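Local coordinates for protein 1-acyl-sn-glycerol-3-phosphate acyltransferase (Thermotoga maritima, PDB 5KYM) that catalyses transfer of a fatty acyl chain to lysophosphatidic acid, forming the phospholipid precursor phosphatidic acid in the membrane, at residues A82-L87 against I152-G157; G163-F168 against V233-V238; L184-W189 against V207-H212. One frame throughout, in Å; residues are numbered along the deposited sequence.

Interaction 1 of 3, residues A82-L87 against I152-G157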
ATOM      1  N   ALA A  82      -0.699  -0.454  -8.005  1.00 41.03           N
ATOM      2  CA  ALA A  82      -0.065  -1.728  -7.724  1.00 41.86           C
ATOM      3  C   ALA A  82      -1.031  -2.860  -7.950  1.00 42.29           C
ATOM      4  O   ALA A  82      -2.237  -2.670  -7.771  1.00 44.15           O
ATOM      5  CB  ALA A  82       0.469  -1.740  -6.296  1.00 40.59           C
ATOM      6  N   ASN A  83      -0.502  -4.040  -8.324  1.00 42.45           N
ATOM      7  CA  ASN A  83      -1.241  -5.325  -8.187  1.00 42.23           C
ATOM      8  C   ASN A  83      -1.471  -5.628  -6.688  1.00 42.79           C
ATOM      9  O   ASN A  83      -0.740  -5.136  -5.797  1.00 40.26           O
ATOM     10  CB  ASN A  83      -0.559  -6.489  -8.868  1.00 40.45           C
ATOM     11  CG  ASN A  83       0.778  -6.825  -8.259  1.00 41.67           C
ATOM     12  OD1 ASN A  83       1.647  -5.978  -8.205  1.00 46.82           O
ATOM     13  ND2 ASN A  83       0.979  -8.064  -7.821  1.00 42.23           N
ATOM     14  N   HIS A  84      -2.503  -6.419  -6.435  1.00 44.80           N
ATOM     15  CA  HIS A  84      -2.988  -6.655  -5.063  1.00 46.01           C
ATOM     16  C   HIS A  84      -3.162  -8.139  -4.792  1.00 48.45           C
ATOM     17  O   HIS A  84      -3.891  -8.835  -5.528  1.00 50.85           O
ATOM     18  CB  HIS A  84      -4.341  -6.001  -4.907  1.00 45.26           C
ATOM     19  CG  HIS A  84      -4.745  -5.768  -3.499  1.00 42.20           C
ATOM     20  ND1 HIS A  84      -3.851  -5.759  -2.466  1.00 39.33           N
ATOM     21  CD2 HIS A  84      -5.956  -5.527  -2.963  1.00 41.84           C
ATOM     22  CE1 HIS A  84      -4.483  -5.486  -1.351  1.00 40.10           C
ATOM     23  NE2 HIS A  84      -5.771  -5.356  -1.618  1.00 41.37           N
ATOM     24  N   GLN A  85      -2.458  -8.649  -3.800  1.00 47.19           N
ATOM     25  CA  GLN A  85      -2.473 -10.095  -3.587  1.00 47.30           C
ATOM     26  C   GLN A  85      -2.309 -10.499  -2.117  1.00 47.11           C
ATOM     27  O   GLN A  85      -2.009 -11.654  -1.838  1.00 50.77           O
ATOM     28  CB  GLN A  85      -1.378 -10.749  -4.466  1.00 45.39           C
ATOM     29  CG  GLN A  85       0.070 -10.501  -4.002  1.00 43.19           C
ATOM     30  CD  GLN A  85       1.103 -11.220  -4.839  1.00 42.12           C
ATOM     31  OE1 GLN A  85       2.195 -11.509  -4.351  1.00 39.17           O
ATOM     32  NE2 GLN A  85       0.762 -11.528  -6.100  1.00 42.46           N
ATOM     33  N   SER A  86      -2.510  -9.556  -1.194  1.00 44.84           N
ATOM     34  CA  SER A  86      -2.420  -9.826   0.233  1.00 44.40           C
ATOM     35  C   SER A  86      -2.869  -8.650   1.074  1.00 44.04           C
ATOM     36  O   SER A  86      -2.756  -7.532   0.647  1.00 43.67           O
ATOM     37  CB  SER A  86      -0.979 -10.199   0.591  1.00 42.08           C
ATOM     38  OG  SER A  86      -0.875 -10.359   1.976  1.00 41.25           O
ATOM     39  N   LEU A  87      -3.319  -8.884   2.289  1.00 47.63           N
ATOM     40  CA  LEU A  87      -3.463  -7.728   3.223  1.00 50.93           C
ATOM     41  C   LEU A  87      -2.148  -7.010   3.425  1.00 45.50           C
ATOM     42  O   LEU A  87      -2.144  -5.812   3.589  1.00 45.50           O
ATOM     43  CB  LEU A  87      -3.982  -8.116   4.607  1.00 58.64           C
ATOM     44  CG  LEU A  87      -5.428  -8.678   4.637  1.00 70.40           C
ATOM     45  CD1 LEU A  87      -5.739  -9.013   6.108  1.00 76.40           C
ATOM     46  CD2 LEU A  87      -6.548  -7.827   3.975  1.00 69.89           C
ATOM     47  N   ILE A 152      -2.637   5.504  -2.931  1.00 50.79           N
ATOM     48  CA  ILE A 152      -2.211   4.138  -3.223  1.00 48.00           C
ATOM     49  C   ILE A 152      -3.446   3.435  -3.609  1.00 45.49           C
ATOM     50  O   ILE A 152      -4.390   3.393  -2.836  1.00 45.91           O
ATOM     51  CB  ILE A 152      -1.594   3.435  -1.986  1.00 49.04           C
ATOM     52  CG1 ILE A 152      -0.411   4.252  -1.445  1.00 49.40           C
ATOM     53  CG2 ILE A 152      -1.148   2.012  -2.306  1.00 48.96           C
ATOM     54  CD1 ILE A 152       0.144   3.777  -0.130  1.00 49.34           C
ATOM     55  N   VAL A 153      -3.448   2.887  -4.804  1.00 45.49           N
ATOM     56  CA  VAL A 153      -4.681   2.478  -5.487  1.00 47.60           C
ATOM     57  C   VAL A 153      -4.473   1.049  -6.064  1.00 48.37           C
ATOM     58  O   VAL A 153      -3.403   0.761  -6.594  1.00 44.94           O
ATOM     59  CB  VAL A 153      -4.987   3.587  -6.536  1.00 49.72           C
ATOM     60  CG1 VAL A 153      -5.758   3.096  -7.746  1.00 51.90           C
ATOM     61  CG2 VAL A 153      -5.698   4.746  -5.865  1.00 50.22           C
ATOM     62  N   PHE A 154      -5.460   0.157  -5.889  1.00 49.21           N
ATOM     63  CA  PHE A 154      -5.373  -1.215  -6.361  1.00 48.81           C
ATOM     64  C   PHE A 154      -6.394  -1.422  -7.448  1.00 49.00           C
ATOM     65  O   PHE A 154      -7.459  -1.926  -7.194  1.00 49.59           O
ATOM     66  CB  PHE A 154      -5.587  -2.195  -5.198  1.00 49.08           C
ATOM     67  CG  PHE A 154      -4.496  -2.161  -4.177  1.00 49.14           C
ATOM     68  CD1 PHE A 154      -3.230  -2.584  -4.477  1.00 51.41           C
ATOM     69  CD2 PHE A 154      -4.755  -1.819  -2.920  1.00 51.76           C
ATOM     70  CE1 PHE A 154      -2.219  -2.544  -3.521  1.00 55.95           C
ATOM     71  CE2 PHE A 154      -3.760  -1.790  -1.928  1.00 54.92           C
ATOM     72  CZ  PHE A 154      -2.486  -2.145  -2.232  1.00 54.77           C
ATOM     73  N   PRO A 155      -6.105  -0.994  -8.672  1.00 51.26           N
ATOM     74  CA  PRO A 155      -7.111  -0.971  -9.704  1.00 52.75           C
ATOM     75  C   PRO A 155      -7.887  -2.297  -9.942  1.00 55.34           C
ATOM     76  O   PRO A 155      -8.976  -2.241 -10.511  1.00 55.83           O
ATOM     77  CB  PRO A 155      -6.312  -0.662 -11.005  1.00 53.12           C
ATOM     78  CG  PRO A 155      -4.971  -0.309 -10.635  1.00 51.72           C
ATOM     79  CD  PRO A 155      -4.764  -0.825  -9.237  1.00 54.06           C
ATOM     80  N   GLU A 156      -7.315  -3.460  -9.565  1.00 53.82           N
ATOM     81  CA  GLU A 156      -8.007  -4.748  -9.735  1.00 50.55           C
ATOM     82  C   GLU A 156      -9.295  -4.763  -8.873  1.00 48.95           C
ATOM     83  O   GLU A 156     -10.252  -5.492  -9.175  1.00 49.12           O
ATOM     84  CB  GLU A 156      -7.131  -5.989  -9.439  1.00 51.86           C
ATOM     85  CG  GLU A 156      -5.581  -5.838  -9.194  1.00 53.19           C
ATOM     86  CD  GLU A 156      -4.865  -7.166  -9.387  1.00 52.90           C
ATOM     87  OE1 GLU A 156      -4.006  -7.575  -8.558  1.00 53.15           O
ATOM     88  OE2 GLU A 156      -5.182  -7.812 -10.392  1.00 52.66           O
ATOM     89  N   GLY A 157      -9.300  -3.960  -7.814  1.00 46.54           N
ATOM     90  CA  GLY A 157     -10.461  -3.779  -6.966  1.00 49.72           C
ATOM     91  C   GLY A 157     -10.701  -4.863  -5.923  1.00 51.57           C
ATOM     92  O   GLY A 157     -11.693  -4.878  -5.248  1.00 58.59           O
TER

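Interaction 2 of 3, residues G163-F168 against V233-V238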
ATOM      1  N   GLY A 163      -2.648 -15.291  -6.922  1.00 53.79           N
ATOM      2  CA  GLY A 163      -1.410 -14.562  -7.294  1.00 53.77           C
ATOM      3  C   GLY A 163      -1.396 -13.911  -8.684  1.00 54.42           C
ATOM      4  O   GLY A 163      -0.640 -12.964  -8.929  1.00 53.48           O
ATOM      5  N   LYS A 164      -2.288 -14.404  -9.567  1.00 54.85           N
ATOM      6  CA  LYS A 164      -2.387 -14.003 -10.951  1.00 53.60           C
ATOM      7  C   LYS A 164      -3.021 -12.703 -10.979  1.00 49.45           C
ATOM      8  O   LYS A 164      -3.912 -12.508 -10.216  1.00 46.68           O
ATOM      9  CB  LYS A 164      -3.228 -14.976 -11.774  1.00 57.61           C
ATOM     10  CG  LYS A 164      -2.451 -16.132 -12.406  1.00 62.99           C
ATOM     11  CD  LYS A 164      -3.417 -17.306 -12.662  1.00 71.98           C
ATOM     12  CE  LYS A 164      -3.037 -18.134 -13.882  1.00 79.87           C
ATOM     13  NZ  LYS A 164      -1.608 -18.518 -13.680  1.00 86.65           N
ATOM     14  N   VAL A 165      -2.584 -11.826 -11.888  1.00 50.12           N
ATOM     15  CA  VAL A 165      -3.090 -10.448 -11.895  1.00 49.09           C
ATOM     16  C   VAL A 165      -4.413 -10.414 -12.636  1.00 51.26           C
ATOM     17  O   VAL A 165      -4.525 -10.868 -13.768  1.00 56.89           O
ATOM     18  CB  VAL A 165      -2.112  -9.464 -12.539  1.00 46.42           C
ATOM     19  CG1 VAL A 165      -2.483  -8.048 -12.155  1.00 44.63           C
ATOM     20  CG2 VAL A 165      -0.685  -9.774 -12.093  1.00 46.56           C
ATOM     21  N   LEU A 166      -5.424  -9.846 -12.011  1.00 51.09           N
ATOM     22  CA  LEU A 166      -6.713  -9.726 -12.625  1.00 53.07           C
ATOM     23  C   LEU A 166      -6.729  -8.509 -13.530  1.00 54.90           C
ATOM     24  O   LEU A 166      -5.788  -7.716 -13.551  1.00 55.55           O
ATOM     25  CB  LEU A 166      -7.766  -9.575 -11.550  1.00 54.92           C
ATOM     26  CG  LEU A 166      -7.800 -10.684 -10.468  1.00 56.76           C
ATOM     27  CD1 LEU A 166      -8.494 -10.164  -9.210  1.00 59.22           C
ATOM     28  CD2 LEU A 166      -8.378 -12.007 -10.945  1.00 57.16           C
ATOM     29  N   SER A 167      -7.801  -8.369 -14.304  1.00 58.81           N
ATOM     30  CA  SER A 167      -7.985  -7.195 -15.174  1.00 60.22           C
ATOM     31  C   SER A 167      -8.152  -5.946 -14.363  1.00 58.75           C
ATOM     32  O   SER A 167      -8.785  -6.005 -13.332  1.00 63.50           O
ATOM     33  CB  SER A 167      -9.205  -7.358 -16.082  1.00 61.89           C
ATOM     34  OG  SER A 167      -8.890  -8.173 -17.181  1.00 64.49           O
ATOM     35  N   PHE A 168      -7.631  -4.817 -14.813  1.00 58.92           N
ATOM     36  CA  PHE A 168      -7.867  -3.554 -14.095  1.00 61.00           C
ATOM     37  C   PHE A 168      -9.323  -3.174 -14.379  1.00 60.21           C
ATOM     38  O   PHE A 168      -9.710  -3.099 -15.524  1.00 60.95           O
ATOM     39  CB  PHE A 168      -6.851  -2.465 -14.539  1.00 61.84           C
ATOM     40  CG  PHE A 168      -5.428  -2.627 -13.970  1.00 60.95           C
ATOM     41  CD1 PHE A 168      -4.961  -3.808 -13.397  1.00 61.36           C
ATOM     42  CD2 PHE A 168      -4.567  -1.546 -13.965  1.00 60.79           C
ATOM     43  CE1 PHE A 168      -3.687  -3.909 -12.855  1.00 56.94           C
ATOM     44  CE2 PHE A 168      -3.297  -1.635 -13.434  1.00 58.08           C
ATOM     45  CZ  PHE A 168      -2.849  -2.839 -12.927  1.00 58.02           C
ATOM     46  N   VAL A 233       2.624  -2.633 -17.741  1.00 52.48           N
ATOM     47  CA  VAL A 233       3.834  -2.343 -16.906  1.00 51.20           C
ATOM     48  C   VAL A 233       3.866  -3.146 -15.592  1.00 48.22           C
ATOM     49  O   VAL A 233       4.866  -3.798 -15.273  1.00 47.35           O
ATOM     50  CB  VAL A 233       3.987  -0.832 -16.578  1.00 50.67           C
ATOM     51  CG1 VAL A 233       5.125  -0.619 -15.586  1.00 48.70           C
ATOM     52  CG2 VAL A 233       4.221  -0.015 -17.851  1.00 50.04           C
ATOM     53  N   VAL A 234       2.764  -3.087 -14.869  1.00 47.03           N
ATOM     54  CA  VAL A 234       2.667  -3.748 -13.594  1.00 47.99           C
ATOM     55  C   VAL A 234       2.760  -5.249 -13.806  1.00 49.86           C
ATOM     56  O   VAL A 234       3.566  -5.926 -13.128  1.00 52.66           O
ATOM     57  CB  VAL A 234       1.375  -3.416 -12.824  1.00 46.50           C
ATOM     58  CG1 VAL A 234       1.405  -4.175 -11.497  1.00 45.30           C
ATOM     59  CG2 VAL A 234       1.254  -1.925 -12.552  1.00 45.94           C
ATOM     60  N   LYS A 235       1.954  -5.745 -14.753  1.00 50.27           N
ATOM     61  CA  LYS A 235       1.918  -7.169 -15.039  1.00 51.93           C
ATOM     62  C   LYS A 235       3.257  -7.763 -15.380  1.00 50.06           C
ATOM     63  O   LYS A 235       3.580  -8.836 -14.878  1.00 51.05           O
ATOM     64  CB  LYS A 235       0.922  -7.505 -16.145  1.00 55.41           C
ATOM     65  CG  LYS A 235      -0.462  -7.782 -15.631  1.00 57.26           C
ATOM     66  CD  LYS A 235      -1.302  -8.078 -16.830  1.00 64.32           C
ATOM     67  CE  LYS A 235      -2.753  -8.340 -16.437  1.00 72.73           C
ATOM     68  NZ  LYS A 235      -3.512  -8.884 -17.618  1.00 75.69           N
ATOM     69  N   ARG A 236       4.004  -7.074 -16.235  1.00 49.39           N
ATOM     70  CA  ARG A 236       5.317  -7.536 -16.663  1.00 50.44           C
ATOM     71  C   ARG A 236       6.252  -7.623 -15.469  1.00 46.82           C
ATOM     72  O   ARG A 236       7.097  -8.503 -15.403  1.00 44.25           O
ATOM     73  CB  ARG A 236       5.922  -6.662 -17.777  1.00 55.15           C
ATOM     74  CG  ARG A 236       7.156  -7.300 -18.426  1.00 64.34           C
ATOM     75  CD  ARG A 236       7.654  -6.590 -19.696  1.00 76.47           C
ATOM     76  NE  ARG A 236       7.720  -5.112 -19.580  1.00 85.95           N
ATOM     77  CZ  ARG A 236       6.790  -4.224 -19.987  1.00 87.25           C
ATOM     78  NH1 ARG A 236       5.640  -4.600 -20.573  1.00 91.48           N
ATOM     79  NH2 ARG A 236       7.010  -2.921 -19.798  1.00 84.39           N
ATOM     80  N   GLY A 237       6.095  -6.709 -14.526  1.00 45.66           N
ATOM     81  CA  GLY A 237       6.884  -6.748 -13.315  1.00 44.90           C
ATOM     82  C   GLY A 237       6.661  -8.018 -12.536  1.00 43.77           C
ATOM     83  O   GLY A 237       7.601  -8.717 -12.136  1.00 41.99           O
ATOM     84  N   VAL A 238       5.389  -8.337 -12.359  1.00 44.01           N
ATOM     85  CA  VAL A 238       5.000  -9.507 -11.606  1.00 44.86           C
ATOM     86  C   VAL A 238       5.627 -10.749 -12.216  1.00 46.35           C
ATOM     87  O   VAL A 238       6.154 -11.598 -11.512  1.00 47.27           O
ATOM     88  CB  VAL A 238       3.483  -9.637 -11.551  1.00 44.64           C
ATOM     89  CG1 VAL A 238       3.091 -10.899 -10.844  1.00 45.74           C
ATOM     90  CG2 VAL A 238       2.953  -8.512 -10.745  1.00 45.09           C
TER

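Interaction 3 of 3, residues L184-W189 against V207-H212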
ATOM      1  N   LEU A 184       2.515   6.025 -10.382  1.00 44.23           N
ATOM      2  CA  LEU A 184       3.823   5.375 -10.114  1.00 43.22           C
ATOM      3  C   LEU A 184       3.498   3.884 -10.095  1.00 43.60           C
ATOM      4  O   LEU A 184       3.024   3.384  -9.081  1.00 42.93           O
ATOM      5  CB  LEU A 184       4.463   5.845  -8.788  1.00 40.89           C
ATOM      6  CG  LEU A 184       5.730   5.119  -8.344  1.00 39.68           C
ATOM      7  CD1 LEU A 184       6.802   5.461  -9.327  1.00 40.28           C
ATOM      8  CD2 LEU A 184       6.194   5.328  -6.928  1.00 38.83           C
ATOM      9  N   PRO A 185       3.735   3.175 -11.215  1.00 43.48           N
ATOM     10  CA  PRO A 185       3.375   1.775 -11.262  1.00 44.26           C
ATOM     11  C   PRO A 185       4.266   0.924 -10.388  1.00 42.90           C
ATOM     12  O   PRO A 185       5.448   1.148 -10.417  1.00 40.52           O
ATOM     13  CB  PRO A 185       3.581   1.408 -12.724  1.00 44.94           C
ATOM     14  CG  PRO A 185       3.463   2.676 -13.431  1.00 45.57           C
ATOM     15  CD  PRO A 185       4.180   3.634 -12.519  1.00 44.79           C
ATOM     16  N   VAL A 186       3.690  -0.036  -9.651  1.00 42.25           N
ATOM     17  CA  VAL A 186       4.454  -0.883  -8.730  1.00 41.86           C
ATOM     18  C   VAL A 186       4.047  -2.312  -8.901  1.00 40.34           C
ATOM     19  O   VAL A 186       2.902  -2.543  -9.030  1.00 43.66           O
ATOM     20  CB  VAL A 186       4.206  -0.491  -7.265  1.00 40.27           C
ATOM     21  CG1 VAL A 186       4.793  -1.516  -6.323  1.00 38.90           C
ATOM     22  CG2 VAL A 186       4.834   0.858  -7.021  1.00 41.00           C
ATOM     23  N   SER A 187       4.973  -3.255  -8.866  1.00 37.99           N
ATOM     24  CA  SER A 187       4.623  -4.653  -8.968  1.00 37.10           C
ATOM     25  C   SER A 187       5.077  -5.332  -7.689  1.00 37.18           C
ATOM     26  O   SER A 187       6.227  -5.151  -7.251  1.00 35.98           O
ATOM     27  CB  SER A 187       5.350  -5.284 -10.130  1.00 37.58           C
ATOM     28  OG  SER A 187       5.194  -4.563 -11.328  1.00 37.31           O
ATOM     29  N   ILE A 188       4.183  -6.124  -7.096  1.00 37.19           N
ATOM     30  CA  ILE A 188       4.403  -6.790  -5.806  1.00 36.15           C
ATOM     31  C   ILE A 188       4.409  -8.284  -6.076  1.00 38.89           C
ATOM     32  O   ILE A 188       3.454  -8.811  -6.723  1.00 40.16           O
ATOM     33  CB  ILE A 188       3.231  -6.532  -4.879  1.00 35.26           C
ATOM     34  CG1 ILE A 188       3.111  -5.031  -4.555  1.00 35.01           C
ATOM     35  CG2 ILE A 188       3.377  -7.359  -3.596  1.00 35.36           C
ATOM     36  CD1 ILE A 188       1.965  -4.647  -3.619  1.00 34.49           C
ATOM     37  N   TRP A 189       5.456  -8.986  -5.627  1.00 38.63           N
ATOM     38  CA  TRP A 189       5.410 -10.420  -5.654  1.00 38.85           C
ATOM     39  C   TRP A 189       5.901 -11.062  -4.402  1.00 38.90           C
ATOM     40  O   TRP A 189       6.973 -10.764  -3.970  1.00 38.78           O
ATOM     41  CB  TRP A 189       6.269 -10.933  -6.751  1.00 40.79           C
ATOM     42  CG  TRP A 189       6.107 -12.434  -6.871  1.00 43.10           C
ATOM     43  CD1 TRP A 189       7.003 -13.380  -6.614  1.00 42.41           C
ATOM     44  CD2 TRP A 189       4.919 -13.108  -7.278  1.00 45.21           C
ATOM     45  NE1 TRP A 189       6.472 -14.614  -6.845  1.00 44.06           N
ATOM     46  CE2 TRP A 189       5.177 -14.477  -7.241  1.00 44.94           C
ATOM     47  CE3 TRP A 189       3.647 -12.659  -7.667  1.00 45.71           C
ATOM     48  CZ2 TRP A 189       4.222 -15.428  -7.540  1.00 47.01           C
ATOM     49  CZ3 TRP A 189       2.689 -13.602  -7.969  1.00 47.12           C
ATOM     50  CH2 TRP A 189       2.980 -14.975  -7.895  1.00 48.38           C
ATOM     51  N   VAL A 207       9.575 -11.257   0.071  1.00 43.61           N
ATOM     52  CA  VAL A 207       8.722 -10.356  -0.705  1.00 42.63           C
ATOM     53  C   VAL A 207       9.625  -9.514  -1.614  1.00 42.47           C
ATOM     54  O   VAL A 207      10.694  -9.050  -1.164  1.00 43.96           O
ATOM     55  CB  VAL A 207       7.919  -9.450   0.228  1.00 41.83           C
ATOM     56  CG1 VAL A 207       7.059  -8.460  -0.543  1.00 41.90           C
ATOM     57  CG2 VAL A 207       7.063 -10.307   1.137  1.00 42.22           C
ATOM     58  N   PHE A 208       9.208  -9.335  -2.864  1.00 40.65           N
ATOM     59  CA  PHE A 208       9.866  -8.446  -3.820  1.00 40.75           C
ATOM     60  C   PHE A 208       8.932  -7.360  -4.274  1.00 40.32           C
ATOM     61  O   PHE A 208       7.759  -7.564  -4.432  1.00 42.71           O
ATOM     62  CB  PHE A 208      10.257  -9.221  -5.063  1.00 41.93           C
ATOM     63  CG  PHE A 208      11.191 -10.322  -4.806  1.00 43.43           C
ATOM     64  CD1 PHE A 208      10.720 -11.556  -4.405  1.00 44.15           C
ATOM     65  CD2 PHE A 208      12.572 -10.093  -4.862  1.00 44.35           C
ATOM     66  CE1 PHE A 208      11.628 -12.582  -4.160  1.00 47.37           C
ATOM     67  CE2 PHE A 208      13.478 -11.110  -4.605  1.00 44.37           C
ATOM     68  CZ  PHE A 208      13.011 -12.365  -4.262  1.00 45.40           C
ATOM     69  N   LEU A 209       9.484  -6.237  -4.611  1.00 41.89           N
ATOM     70  CA  LEU A 209       8.735  -5.036  -4.904  1.00 43.73           C
ATOM     71  C   LEU A 209       9.497  -4.383  -6.013  1.00 42.96           C
ATOM     72  O   LEU A 209      10.692  -4.167  -5.878  1.00 43.54           O
ATOM     73  CB  LEU A 209       8.775  -4.164  -3.655  1.00 47.85           C
ATOM     74  CG  LEU A 209       7.618  -3.257  -3.419  1.00 52.88           C
ATOM     75  CD1 LEU A 209       7.934  -2.417  -2.181  1.00 56.48           C
ATOM     76  CD2 LEU A 209       7.500  -2.390  -4.633  1.00 55.84           C
ATOM     77  N   LYS A 210       8.858  -4.104  -7.130  1.00 44.59           N
ATOM     78  CA  LYS A 210       9.513  -3.359  -8.224  1.00 45.03           C
ATOM     79  C   LYS A 210       8.742  -2.051  -8.545  1.00 43.45           C
ATOM     80  O   LYS A 210       7.605  -2.071  -9.014  1.00 40.54           O
ATOM     81  CB  LYS A 210       9.661  -4.236  -9.464  1.00 48.81           C
ATOM     82  CG  LYS A 210      10.264  -3.503 -10.647  1.00 53.01           C
ATOM     83  CD  LYS A 210      10.926  -4.423 -11.636  1.00 57.37           C
ATOM     84  CE  LYS A 210      11.267  -3.638 -12.876  1.00 61.64           C
ATOM     85  NZ  LYS A 210      11.970  -4.560 -13.789  1.00 68.26           N
ATOM     86  N   ILE A 211       9.436  -0.942  -8.311  1.00 42.08           N
ATOM     87  CA  ILE A 211       8.949   0.378  -8.573  1.00 42.15           C
ATOM     88  C   ILE A 211       9.394   0.816  -9.975  1.00 42.68           C
ATOM     89  O   ILE A 211      10.563   0.823 -10.278  1.00 46.72           O
ATOM     90  CB  ILE A 211       9.483   1.342  -7.524  1.00 42.61           C
ATOM     91  CG1 ILE A 211       9.230   0.806  -6.109  1.00 43.50           C
ATOM     92  CG2 ILE A 211       8.708   2.644  -7.617  1.00 44.16           C
ATOM     93  CD1 ILE A 211       9.755   1.682  -4.969  1.00 43.21           C
ATOM     94  N   HIS A 212       8.443   1.179 -10.820  1.00 43.31           N
ATOM     95  CA  HIS A 212       8.626   1.506 -12.212  1.00 43.90           C
ATOM     96  C   HIS A 212       8.652   3.018 -12.433  1.00 47.27           C
ATOM     97  O   HIS A 212       8.393   3.790 -11.523  1.00 48.73           O
ATOM     98  CB  HIS A 212       7.442   0.956 -12.972  1.00 45.33           C
ATOM     99  CG  HIS A 212       7.282  -0.532 -12.892  1.00 46.03           C
ATOM    100  ND1 HIS A 212       8.182  -1.404 -13.440  1.00 47.17           N
ATOM    101  CD2 HIS A 212       6.306  -1.298 -12.365  1.00 46.65           C
ATOM    102  CE1 HIS A 212       7.786  -2.645 -13.226  1.00 46.31           C
ATOM    103  NE2 HIS A 212       6.643  -2.607 -12.584  1.00 45.36           N
TER

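Interaction 1 of 3, residues A82-L87 against I152-G157
Val153 and Ala82 tie the end of strand 151-153 to the end of the parallel strand 79-82, just where the chain enters two signatures of the glycerolipid acyltransferases: the HX4D motif, His84 to Asp89, and the Phe-Pro-Glu-Gly motif opening at Phe154. Val153 O accepts a hydrogen bond from Ala82 N at 3.3 Å. Phe154 then stacks face to face with His84, the ring centroids 3.8 Å apart and the planes within 8° of each other. ND1 of His84 stands over the centre of the phenyl ring, and CD2 of Phe154 over the centre of the imidazole, although the two side chains arrive at about a right angle. His84 CG is anti to its backbone N (chi1 -161°), which sets it 3.7 Å from Phe154 CG. At the phenyl edge, Ala82 O lies 3.4 Å from CD1. The stack is likely to steady the imidazole plane, and ND1 is hydrogen-bonded to Asp89, consistent with the His-Asp pair that serves catalysis in this family. Pro155 follows with CD 3.5 Å from Ala82 O. Glu156 reaches back to the histidine backbone: its OE1, through the anti lone pair, takes a nearly straight hydrogen bond (173°) from His84 N at 2.8 Å, and OE2 is held by Leu166 N, so both carboxylate oxygens are engaged. A type I turn ends the segment, with Gly157 N bonded to Phe154 O at 2.8 Å.

Interaction 2 of 3, residues G163-F168 against V233-V238
Val165 and Val238 meet where the loop behind the Phe-Pro-Glu-Gly motif lies across helix 223-243, the C-terminal helix of this alpha/beta acyltransferase fold. No hydrogen bond joins the two segments, and side-chain packing makes the contact. Three helix residues, Val234, Lys235 and Val238, carry it; the spacing of one and four positions brings them onto the same side of the helix.

The branched apolar contacts come first. Val165 and Val238 point at each other tip to tip, CG2 of Val165 standing 4.1 Å from CG2 of Val238. In both valines that methyl is anti to the carbonyl carbon, and the Val165 methyl also touches Val238 CG1, so it rests against both branches of its partner. Val238 in turn packs on Ser187 and Trp189 of strand 183-189.

An aromatic contact lies nearer the start of the helical segment. Phe168 presents the edge of its ring, with CZ 4.2 Å from Val234 CG2 and the methyl near the ring plane. The phenyl group also touches Pro155, while Val234 rests on Pro185, and the two residues thereby connect the loop to the sheet through the helix.

The third kind of contact is aliphatic and comes from a charged residue. Lys235 runs extended beyond CG (chi2 180°) and lays its methylenes across Val165: CG is 3.9 Å from Val165 CB, and CE comes within 4.1 Å of that same CB. Its ammonium group makes a long, weak ion pair with Glu231, one helical turn earlier. Beyond the valine, Lys235 CE also approaches the backbone of the next loop residue, 4.2 Å from Leu166 O.

Interaction 3 of 3, residues L184-W189 against V207-H212
Val186 and Leu209 form the apolar centre of an antiparallel strand pair in the mixed central sheet; the short axes of the two strands run at 164°. CG1 of Val186 meets CD2 of Leu209, the two side chains crossing obliquely. On the same face Leu184 leans over Ile211, its CD2 3.7 Å from Ile211 CG2, and helix 89-96 covers this face at Ile188 and Leu209. Val186 with Ile211 and Ile188 with Leu209 are the non-hydrogen-bonded pairs. Between and beyond them come the hydrogen-bonded pairs: Ser187 N gives to Lys210 O at 2.9 Å and Lys210 N to Ser187 O at 2.8 Å, while Trp189 and Phe208 exchange a similar couple. The side chains of these four residues point to the other face, against which helix 223-243 packs; there Lys210 forms a salt bridge with Glu240. At the polar edge, where strand 207-211 ends, His212 N continues the ladder to Pro185 O at 3.0 Å, and its imidazole turns back toward Ser187 and Lys210. Lys210 O lies over one face of the imidazole, 3.6 Å from its plane and offset toward the rim. His212 NE2 donates to Ser187 OG at 2.7 Å, almost in the ring plane, and His212 CD2 packs 3.9 Å from Pro185 CB. An alanine here would probably leave Ser187 OG without its imidazole donor and open a gap where CD2 packs on Pro185 CB. Ser187 OG, anti to its carbonyl carbon (chi1 -51°), is also hydrogen-bonded to Val234 O.

The three contacts form a compact cluster, with centres about 10 Å apart between interactions 1 and 2 and between 2 and 3, and about 11 Å between 1 and 3. Interaction 1 closes before the others open, and interaction 3 is nested within the chain span closed by interaction 2. Interactions 1 and 3 share the mixed sheet, where Asn83 OD1 accepts a bond from Ile188 N; interaction 2 adds helix 223-243, which follows strand 207-211. Packing of Gln85 NE2 near Gly163 O joins 1 to 2. The HX4D loop is thus braced by neighbouring strands and, through loop 163-168, by the C-terminal helix, an arrangement consistent with a firmly positioned active site.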